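PDB 1N81: plasmodium falciparum gamete antigen 27/25 from Plasmodium falciparum, which is of unknown molecular function but is essential for sexual development of the malaria parasite in its gametocyte stage, and may act as a dimer. Local coordinates for residues I86-D91 and A163-Q168; V51-Y56 and R80-L85; G19-H24 and R55-N60. All blocks are in the same frame, centred on the assembly; numbering follows the deposited sequence.

Interaction 1 (I86-D91 and A163-Q168); sequences ISYCTD and AARISQ
R165, on helix 156-173, extends its guanidinium toward S87 and Y88 near the end of helix 71-89, and this reach is one of the links between the two helices in the all-helical Pfg27 fold. The backbones stand well apart, with 11.9 Å between S87 CA and R165 CA, so the contact illustrates how one long side chain can span a gap that short ones could not. Placing CG of R165 anti to its own carbonyl carbon (chi1 -82°) starts the chain off toward the partner helix, and a bend at chi3 (-122°) then turns the flat head. The two terminal nitrogens serve different neighbours. R165 NH1 approaches Y88 OH at 3.7 Å, whereas R165 NH2 faces S87, 4.1 Å from both S87 CB and S87 OG. Both hydroxyl oxygens therefore lie round the rim of the guanidinium, near its plane, at distances that mean packing and not bonding. Y88 comes from the opposite direction to R165, and its ring stands almost perpendicular to the guanidinium, with 83° between the planes. Helix 96-122 also packs against the tyrosine: the ring of Y88 meets that of Y105 edge-to-face and touches I102, and the backbone O of Y88 accepts a hydrogen bond from Y98 OH. Beside it, S87 O takes a hydrogen bond from Q158 NE2, a further tie back to helix 156-173. The strong partner of R165 is E109, also on helix 96-122, which probably offsets the buried positive charge. That carboxylate is divided between two arginines, its OE2 receiving R165 NH1 and its OE1 receiving R84 NH2.

Interaction 2 (V51-Y56 and R80-L85); sequences VSIRRY and RISDRL
An apolar helix-helix contact joins the consecutive helices 50-63 and 71-89 of this helical fold: I53 packs on I81, S82 and L85, with V78 of the same helix also touching it. The short segments of the two helices cross steeply, at 113°, with their axes 10.6 Å apart at closest approach, and such a separation has to be filled by side chains. I53 does this with two branches. Its CG2 methyl, anti to the backbone N because chi1 is -68°, slides past I81 in the opposite sense and comes to 3.6 Å from I81 CG2. The same methyl also lies 4.0 Å from I81 CB and 4.1 Å from I81 CD1, so it rests along the flank of that isoleucine. The longer branch, ending in CD1, meets S82 and L85. I53 CD1 sits 3.9 Å from S82 CB, meeting the serine through its hydrocarbon part, while S82 OG is occupied by a hydrogen bond to L47 O at the end of helix 42-47; a buried hydroxyl is thereby satisfied without disturbing the apolar packing. R54, although its side chain starts away from the segment 80-85, returns to helix 71-89 through a salt bridge to D75 and a hydrogen bond to Q74. Y29 of helix 13-35 packs against both I53 and L85, two side chains that reach toward each other tip to tip, I53 CD1 to L85 CD1 at 3.9 Å.

Interaction 3 (G19-H24 and R55-N60); sequences GDIEFH and RYVRKN
Helices 13-35 and 50-63 of the helical bundle run roughly antiparallel where I21 meets N60, their short segments inclined at 138° with axes 8.6 Å apart and the CA atoms of I21 and N60 separated by only 5.2 Å. So close an approach lets side chains lie against backbone. I21 and N60 slide past each other: I21 CG1 packs 3.8 Å from N60 O, while N60 CB comes to 3.6 Å from I21 O. The CG2 branch of I21 adds an apolar contact, lying 4.2 Å from V57 CG1, and V57 continues to I77 and I81 of helix 71-89. H24 joins through its CB, since its ring leads away to meet the ring of Y64. The amide of N60 is steadied within its own helix. Its ND2 donates to Y56 O along a nearly straight path (175°), with the acceptor in the amide plane, and the backbone N of N60 reaches that same oxygen from the opposite face. A weaker bond links ND2 to D28 OD2. With its rotation thus set, the amide presents OD1 to the neighbouring helix, 3.2 Å from H24 CB.

Overall arrangement
Followed from the N terminus, interaction 3 comes first, closing a loop of 30 residues between helices 13-35 and 50-63. Interaction 2 opens before that loop is complete and closes one of 23 residues between helices 50-63 and 71-89; the two share R55 and Y56, so their spans overlap without nesting, and helix 50-63 is packed against both the first helix and helix 71-89. Interaction 1 follows in series, starting directly after residue 85 and closing a loop of 71 residues at helix 156-173. Polar ties join interaction 2 to each of the others. E22 OE1 forms salt bridges to R80 NE and R84 NH1, while R80 NH1 probably hydrogen-bonds Q168 OE1. Helix 71-89 thus links the N-terminal helices to helix 156-173.

Interaction 1 (I86-D91 and A163-Q168)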
loop_
_atom_site.group_PDB
_atom_site.type_symbol
_atom_site.label_atom_id
_atom_site.label_comp_id
_atom_site.label_asym_id
_atom_site.label_seq_id
_atom_site.Cartn_x
_atom_site.Cartn_y
_atom_site.Cartn_z
ATOM N N ILE A 86 5.686 -1.627 12.649
ATOM C CA ILE A 86 5.997 -0.763 13.789
ATOM C C ILE A 86 4.824 0.173 14.133
ATOM O O ILE A 86 4.570 0.443 15.296
ATOM C CB ILE A 86 7.292 0.030 13.510
ATOM C CG1 ILE A 86 8.477 -0.947 13.588
ATOM C CG2 ILE A 86 7.448 1.179 14.485
ATOM C CD1 ILE A 86 9.797 -0.340 13.223
ATOM N N SER A 87 4.078 0.625 13.129
ATOM C CA SER A 87 2.946 1.506 13.382
ATOM C C SER A 87 1.736 0.793 14.006
ATOM O O SER A 87 1.029 1.364 14.846
ATOM C CB SER A 87 2.514 2.168 12.068
ATOM O OG SER A 87 1.423 3.054 12.261
ATOM N N TYR A 88 1.495 -0.455 13.600
ATOM C CA TYR A 88 0.328 -1.211 14.070
ATOM C C TYR A 88 0.582 -2.330 15.091
ATOM O O TYR A 88 -0.353 -2.774 15.770
ATOM C CB TYR A 88 -0.383 -1.878 12.869
ATOM C CG TYR A 88 -0.768 -0.958 11.736
ATOM C CD1 TYR A 88 -0.861 -1.443 10.418
ATOM C CD2 TYR A 88 -1.107 0.381 11.974
ATOM C CE1 TYR A 88 -1.284 -0.629 9.378
ATOM C CE2 TYR A 88 -1.538 1.210 10.932
ATOM C CZ TYR A 88 -1.622 0.695 9.638
ATOM O OH TYR A 88 -2.024 1.517 8.610
ATOM N N CYS A 89 1.815 -2.808 15.196
ATOM C CA CYS A 89 2.061 -3.947 16.092
ATOM C C CYS A 89 3.051 -3.734 17.221
ATOM O O CYS A 89 3.402 -4.683 17.915
ATOM C CB CYS A 89 2.546 -5.139 15.258
ATOM S SG CYS A 89 1.451 -5.602 13.870
ATOM N N THR A 90 3.481 -2.498 17.407
ATOM C CA THR A 90 4.498 -2.167 18.395
ATOM C C THR A 90 4.004 -1.722 19.767
ATOM O O THR A 90 4.750 -1.125 20.546
ATOM C CB THR A 90 5.450 -1.133 17.753
ATOM O OG1 THR A 90 6.800 -1.520 18.003
ATOM C CG2 THR A 90 5.197 0.272 18.240
ATOM N N ASP A 91 2.754 -2.046 20.077
ATOM C CA ASP A 91 2.167 -1.708 21.373
ATOM C C ASP A 91 1.263 -2.845 21.811
ATOM O O ASP A 91 1.712 -3.841 22.375
ATOM C CB ASP A 91 1.327 -0.431 21.281
ATOM C CG ASP A 91 2.125 0.760 20.803
ATOM O OD1 ASP A 91 3.194 1.033 21.400
ATOM O OD2 ASP A 91 1.678 1.421 19.834
ATOM N N ALA A 163 -0.598 8.526 5.112
ATOM C CA ALA A 163 -0.710 9.459 3.989
ATOM C C ALA A 163 0.630 9.545 3.261
ATOM O O ALA A 163 0.670 9.637 2.042
ATOM C CB ALA A 163 -1.154 10.849 4.485
ATOM N N ALA A 164 1.729 9.511 4.013
ATOM C CA ALA A 164 3.056 9.567 3.403
ATOM C C ALA A 164 3.314 8.303 2.558
ATOM O O ALA A 164 3.860 8.383 1.462
ATOM C CB ALA A 164 4.130 9.713 4.489
ATOM N N ARG A 165 2.908 7.141 3.058
ATOM C CA ARG A 165 3.107 5.900 2.316
ATOM C C ARG A 165 2.334 5.902 1.018
ATOM O O ARG A 165 2.808 5.436 -0.016
ATOM C CB ARG A 165 2.616 4.711 3.116
ATOM C CG ARG A 165 3.604 4.198 4.166
ATOM C CD ARG A 165 2.975 2.981 4.852
ATOM N NE ARG A 165 2.925 3.301 6.245
ATOM C CZ ARG A 165 1.844 3.270 6.983
ATOM N NH1 ARG A 165 0.674 2.919 6.480
ATOM N NH2 ARG A 165 1.950 3.595 8.242
ATOM N N ILE A 166 1.118 6.406 1.106
ATOM C CA ILE A 166 0.218 6.461 -0.023
ATOM C C ILE A 166 0.850 7.283 -1.163
ATOM O O ILE A 166 0.909 6.834 -2.327
ATOM C CB ILE A 166 -1.091 7.071 0.459
ATOM C CG1 ILE A 166 -1.852 6.007 1.258
ATOM C CG2 ILE A 166 -1.912 7.647 -0.713
ATOM C CD1 ILE A 166 -3.131 6.558 1.891
ATOM N N SER A 167 1.328 8.471 -0.822
ATOM C CA SER A 167 1.956 9.332 -1.824
ATOM C C SER A 167 3.190 8.603 -2.361
ATOM O O SER A 167 3.404 8.550 -3.578
ATOM C CB SER A 167 2.336 10.690 -1.219
ATOM O OG SER A 167 1.176 11.461 -0.974
ATOM N N GLN A 168 3.960 7.987 -1.465
ATOM C CA GLN A 168 5.149 7.254 -1.893
ATOM C C GLN A 168 4.803 6.111 -2.807
ATOM O O GLN A 168 5.452 5.908 -3.836
ATOM C CB GLN A 168 5.935 6.675 -0.716
ATOM C CG GLN A 168 7.211 6.016 -1.212
ATOM C CD GLN A 168 7.986 5.353 -0.130
ATOM O OE1 GLN A 168 7.627 4.276 0.338
ATOM N NE2 GLN A 168 9.058 6.005 0.303
#

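Interaction 2 (V51-Y56 and R80-L85)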
loop_
_atom_site.group_PDB
_atom_site.type_symbol
_atom_site.label_atom_id
_atom_site.label_comp_id
_atom_site.label_asym_id
_atom_site.label_seq_id
_atom_site.Cartn_x
_atom_site.Cartn_y
_atom_site.Cartn_z
ATOM N N VAL A 51 15.056 -9.173 5.291
ATOM C CA VAL A 51 15.238 -10.350 4.457
ATOM C C VAL A 51 13.957 -11.169 4.477
ATOM O O VAL A 51 13.429 -11.499 3.424
ATOM C CB VAL A 51 16.468 -11.203 4.923
ATOM C CG1 VAL A 51 16.623 -12.433 4.040
ATOM C CG2 VAL A 51 17.776 -10.348 4.812
ATOM N N SER A 52 13.430 -11.481 5.653
ATOM C CA SER A 52 12.200 -12.251 5.671
ATOM C C SER A 52 11.043 -11.508 5.008
ATOM O O SER A 52 10.305 -12.093 4.211
ATOM C CB SER A 52 11.800 -12.617 7.096
ATOM O OG SER A 52 12.818 -13.388 7.696
ATOM N N ILE A 53 10.888 -10.226 5.321
ATOM C CA ILE A 53 9.785 -9.482 4.749
ATOM C C ILE A 53 9.880 -9.532 3.226
ATOM O O ILE A 53 8.879 -9.753 2.539
ATOM C CB ILE A 53 9.768 -8.000 5.217
ATOM C CG1 ILE A 53 9.427 -7.905 6.711
ATOM C CG2 ILE A 53 8.723 -7.194 4.378
ATOM C CD1 ILE A 53 9.753 -6.492 7.270
ATOM N N ARG A 54 11.076 -9.328 2.686
ATOM C CA ARG A 54 11.203 -9.376 1.235
ATOM C C ARG A 54 10.823 -10.762 0.728
ATOM O O ARG A 54 10.303 -10.899 -0.372
ATOM C CB ARG A 54 12.621 -9.038 0.779
ATOM C CG ARG A 54 12.688 -8.912 -0.730
ATOM C CD ARG A 54 14.047 -8.551 -1.249
ATOM N NE ARG A 54 14.234 -7.123 -1.510
ATOM C CZ ARG A 54 14.604 -6.248 -0.586
ATOM N NH1 ARG A 54 14.813 -6.654 0.660
ATOM N NH2 ARG A 54 14.812 -4.983 -0.908
ATOM N N ARG A 55 11.069 -11.789 1.529
ATOM C CA ARG A 55 10.704 -13.140 1.109
ATOM C C ARG A 55 9.173 -13.208 1.024
ATOM O O ARG A 55 8.620 -13.851 0.133
ATOM C CB ARG A 55 11.247 -14.179 2.106
ATOM C CG ARG A 55 11.090 -15.633 1.645
ATOM C CD ARG A 55 11.579 -16.611 2.704
ATOM N NE ARG A 55 12.870 -16.179 3.215
ATOM C CZ ARG A 55 13.072 -15.740 4.450
ATOM N NH1 ARG A 55 12.065 -15.685 5.319
ATOM N NH2 ARG A 55 14.280 -15.337 4.805
ATOM N N TYR A 56 8.474 -12.547 1.951
ATOM C CA TYR A 56 7.014 -12.555 1.879
ATOM C C TYR A 56 6.552 -11.800 0.643
ATOM O O TYR A 56 5.577 -12.186 0.006
ATOM C CB TYR A 56 6.376 -11.959 3.150
ATOM C CG TYR A 56 6.252 -12.962 4.268
ATOM C CD1 TYR A 56 7.383 -13.580 4.794
ATOM C CD2 TYR A 56 5.010 -13.327 4.767
ATOM C CE1 TYR A 56 7.278 -14.534 5.786
ATOM C CE2 TYR A 56 4.893 -14.291 5.767
ATOM C CZ TYR A 56 6.035 -14.881 6.267
ATOM O OH TYR A 56 5.941 -15.798 7.278
ATOM N N ARG A 80 7.872 0.076 3.399
ATOM C CA ARG A 80 6.509 0.421 3.818
ATOM C C ARG A 80 5.920 -0.668 4.706
ATOM O O ARG A 80 5.247 -0.379 5.693
ATOM C CB ARG A 80 5.597 0.672 2.598
ATOM C CG ARG A 80 5.788 2.076 1.949
ATOM C CD ARG A 80 4.674 2.324 0.928
ATOM N NE ARG A 80 4.696 1.332 -0.152
ATOM C CZ ARG A 80 5.405 1.463 -1.266
ATOM N NH1 ARG A 80 6.146 2.556 -1.436
ATOM N NH2 ARG A 80 5.347 0.526 -2.216
ATOM N N ILE A 81 6.182 -1.923 4.368
ATOM C CA ILE A 81 5.641 -3.010 5.164
ATOM C C ILE A 81 6.238 -2.955 6.583
ATOM O O ILE A 81 5.508 -2.990 7.575
ATOM C CB ILE A 81 5.929 -4.384 4.501
ATOM C CG1 ILE A 81 4.994 -4.606 3.285
ATOM C CG2 ILE A 81 5.751 -5.487 5.524
ATOM C CD1 ILE A 81 5.321 -5.916 2.440
ATOM N N SER A 82 7.561 -2.855 6.677
ATOM C CA SER A 82 8.186 -2.792 7.992
ATOM C C SER A 82 7.620 -1.597 8.765
ATOM O O SER A 82 7.325 -1.708 9.951
ATOM C CB SER A 82 9.710 -2.676 7.877
ATOM O OG SER A 82 10.274 -2.762 9.176
ATOM N N ASP A 83 7.438 -0.460 8.105
ATOM C CA ASP A 83 6.886 0.667 8.839
ATOM C C ASP A 83 5.484 0.395 9.372
ATOM O O ASP A 83 5.136 0.851 10.456
ATOM C CB ASP A 83 6.912 1.932 7.984
ATOM C CG ASP A 83 8.343 2.426 7.731
ATOM O OD1 ASP A 83 9.275 1.948 8.429
ATOM O OD2 ASP A 83 8.538 3.290 6.851
ATOM N N ARG A 84 4.684 -0.360 8.624
ATOM C CA ARG A 84 3.332 -0.676 9.071
ATOM C C ARG A 84 3.416 -1.589 10.280
ATOM O O ARG A 84 2.589 -1.480 11.180
ATOM C CB ARG A 84 2.499 -1.349 7.964
ATOM C CG ARG A 84 2.066 -0.407 6.822
ATOM C CD ARG A 84 1.130 -1.134 5.831
ATOM N NE ARG A 84 0.944 -0.307 4.645
ATOM C CZ ARG A 84 1.652 -0.418 3.527
ATOM N NH1 ARG A 84 2.600 -1.343 3.413
ATOM N NH2 ARG A 84 1.423 0.428 2.536
ATOM N N LEU A 85 4.402 -2.492 10.300
ATOM C CA LEU A 85 4.556 -3.407 11.440
ATOM C C LEU A 85 4.768 -2.583 12.723
ATOM O O LEU A 85 4.109 -2.807 13.744
ATOM C CB LEU A 85 5.757 -4.328 11.230
ATOM C CG LEU A 85 5.738 -5.171 9.944
ATOM C CD1 LEU A 85 6.933 -6.093 9.936
ATOM C CD2 LEU A 85 4.466 -5.961 9.835
#

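Interaction 3 (G19-H24 and R55-N60)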
loop_
_atom_site.group_PDB
_atom_site.type_symbol
_atom_site.label_atom_id
_atom_site.label_comp_id
_atom_site.label_asym_id
_atom_site.label_seq_id
_atom_site.Cartn_x
_atom_site.Cartn_y
_atom_site.Cartn_z
ATOM N N GLY A 19 -0.624 -3.480 -5.424
ATOM C CA GLY A 19 -1.329 -3.251 -4.185
ATOM C C GLY A 19 -1.618 -4.603 -3.525
ATOM O O GLY A 19 -1.307 -4.800 -2.356
ATOM N N ASP A 20 -2.200 -5.550 -4.263
ATOM C CA ASP A 20 -2.487 -6.861 -3.666
ATOM C C ASP A 20 -1.257 -7.523 -3.124
ATOM O O ASP A 20 -1.273 -8.102 -2.023
ATOM C CB ASP A 20 -3.188 -7.796 -4.666
ATOM C CG ASP A 20 -4.687 -7.529 -4.743
ATOM O OD1 ASP A 20 -5.174 -6.719 -3.915
ATOM O OD2 ASP A 20 -5.384 -8.119 -5.596
ATOM N N ILE A 21 -0.174 -7.428 -3.879
ATOM C CA ILE A 21 1.077 -8.018 -3.457
ATOM C C ILE A 21 1.608 -7.466 -2.115
ATOM O O ILE A 21 1.907 -8.233 -1.186
ATOM C CB ILE A 21 2.146 -7.812 -4.542
ATOM C CG1 ILE A 21 1.861 -8.766 -5.717
ATOM C CG2 ILE A 21 3.535 -8.038 -3.967
ATOM C CD1 ILE A 21 2.549 -8.367 -6.996
ATOM N N GLU A 22 1.704 -6.145 -2.033
ATOM C CA GLU A 22 2.197 -5.439 -0.848
ATOM C C GLU A 22 1.300 -5.637 0.367
ATOM O O GLU A 22 1.769 -5.943 1.458
ATOM C CB GLU A 22 2.276 -3.925 -1.135
ATOM C CG GLU A 22 2.515 -3.062 0.126
ATOM C CD GLU A 22 3.147 -1.691 -0.160
ATOM O OE1 GLU A 22 3.280 -0.879 0.789
ATOM O OE2 GLU A 22 3.524 -1.426 -1.318
ATOM N N PHE A 23 -0.001 -5.473 0.179
ATOM C CA PHE A 23 -0.876 -5.594 1.324
ATOM C C PHE A 23 -1.103 -7.023 1.814
ATOM O O PHE A 23 -1.254 -7.221 3.007
ATOM C CB PHE A 23 -2.196 -4.836 1.057
ATOM C CG PHE A 23 -2.042 -3.329 1.118
ATOM C CD1 PHE A 23 -1.774 -2.588 -0.038
ATOM C CD2 PHE A 23 -2.061 -2.665 2.342
ATOM C CE1 PHE A 23 -1.524 -1.204 0.017
ATOM C CE2 PHE A 23 -1.808 -1.254 2.422
ATOM C CZ PHE A 23 -1.540 -0.525 1.245
ATOM N N HIS A 24 -1.122 -8.019 0.923
ATOM C CA HIS A 24 -1.281 -9.398 1.401
ATOM C C HIS A 24 0.022 -9.836 2.024
ATOM O O HIS A 24 0.040 -10.562 3.027
ATOM C CB HIS A 24 -1.675 -10.356 0.271
ATOM C CG HIS A 24 -3.127 -10.284 -0.084
ATOM N ND1 HIS A 24 -4.077 -11.099 0.498
ATOM C CD2 HIS A 24 -3.811 -9.437 -0.897
ATOM C CE1 HIS A 24 -5.276 -10.756 0.062
ATOM N NE2 HIS A 24 -5.146 -9.748 -0.786
ATOM N N ARG A 55 11.069 -11.789 1.529
ATOM C CA ARG A 55 10.704 -13.140 1.109
ATOM C C ARG A 55 9.173 -13.208 1.024
ATOM O O ARG A 55 8.620 -13.851 0.133
ATOM C CB ARG A 55 11.247 -14.179 2.106
ATOM C CG ARG A 55 11.090 -15.633 1.645
ATOM C CD ARG A 55 11.579 -16.611 2.704
ATOM N NE ARG A 55 12.870 -16.179 3.215
ATOM C CZ ARG A 55 13.072 -15.740 4.450
ATOM N NH1 ARG A 55 12.065 -15.685 5.319
ATOM N NH2 ARG A 55 14.280 -15.337 4.805
ATOM N N TYR A 56 8.474 -12.547 1.951
ATOM C CA TYR A 56 7.014 -12.555 1.879
ATOM C C TYR A 56 6.552 -11.800 0.643
ATOM O O TYR A 56 5.577 -12.186 0.006
ATOM C CB TYR A 56 6.376 -11.959 3.150
ATOM C CG TYR A 56 6.252 -12.962 4.268
ATOM C CD1 TYR A 56 7.383 -13.580 4.794
ATOM C CD2 TYR A 56 5.010 -13.327 4.767
ATOM C CE1 TYR A 56 7.278 -14.534 5.786
ATOM C CE2 TYR A 56 4.893 -14.291 5.767
ATOM C CZ TYR A 56 6.035 -14.881 6.267
ATOM O OH TYR A 56 5.941 -15.798 7.278
ATOM N N VAL A 57 7.236 -10.725 0.293
ATOM C CA VAL A 57 6.840 -9.994 -0.919
ATOM C C VAL A 57 6.947 -10.929 -2.133
ATOM O O VAL A 57 6.009 -11.038 -2.915
ATOM C CB VAL A 57 7.730 -8.746 -1.134
ATOM C CG1 VAL A 57 7.454 -8.119 -2.534
ATOM C CG2 VAL A 57 7.437 -7.705 0.006
ATOM N N ARG A 58 8.089 -11.609 -2.273
ATOM C CA ARG A 58 8.324 -12.537 -3.390
ATOM C C ARG A 58 7.240 -13.577 -3.497
ATOM O O ARG A 58 6.712 -13.788 -4.569
ATOM C CB ARG A 58 9.655 -13.258 -3.244
ATOM C CG ARG A 58 10.862 -12.446 -3.611
ATOM C CD ARG A 58 12.061 -13.391 -3.715
ATOM N NE ARG A 58 13.338 -12.679 -3.746
ATOM C CZ ARG A 58 14.013 -12.282 -2.668
ATOM N NH1 ARG A 58 13.541 -12.526 -1.450
ATOM N NH2 ARG A 58 15.161 -11.629 -2.814
ATOM N N LYS A 59 6.922 -14.228 -2.376
ATOM C CA LYS A 59 5.866 -15.226 -2.349
ATOM C C LYS A 59 4.559 -14.667 -2.892
ATOM O O LYS A 59 3.837 -15.352 -3.622
ATOM C CB LYS A 59 5.654 -15.731 -0.921
ATOM C CG LYS A 59 4.647 -16.866 -0.795
ATOM C CD LYS A 59 4.621 -17.388 0.633
ATOM C CE LYS A 59 3.633 -18.520 0.823
ATOM N NZ LYS A 59 3.810 -19.135 2.179
ATOM N N ASN A 60 4.246 -13.417 -2.547
ATOM C CA ASN A 60 2.992 -12.827 -3.025
ATOM C C ASN A 60 3.071 -12.452 -4.491
ATOM O O ASN A 60 2.066 -12.516 -5.185
ATOM C CB ASN A 60 2.566 -11.634 -2.148
ATOM C CG ASN A 60 1.803 -12.091 -0.911
ATOM O OD1 ASN A 60 0.586 -12.216 -0.940
ATOM N ND2 ASN A 60 2.524 -12.386 0.161
#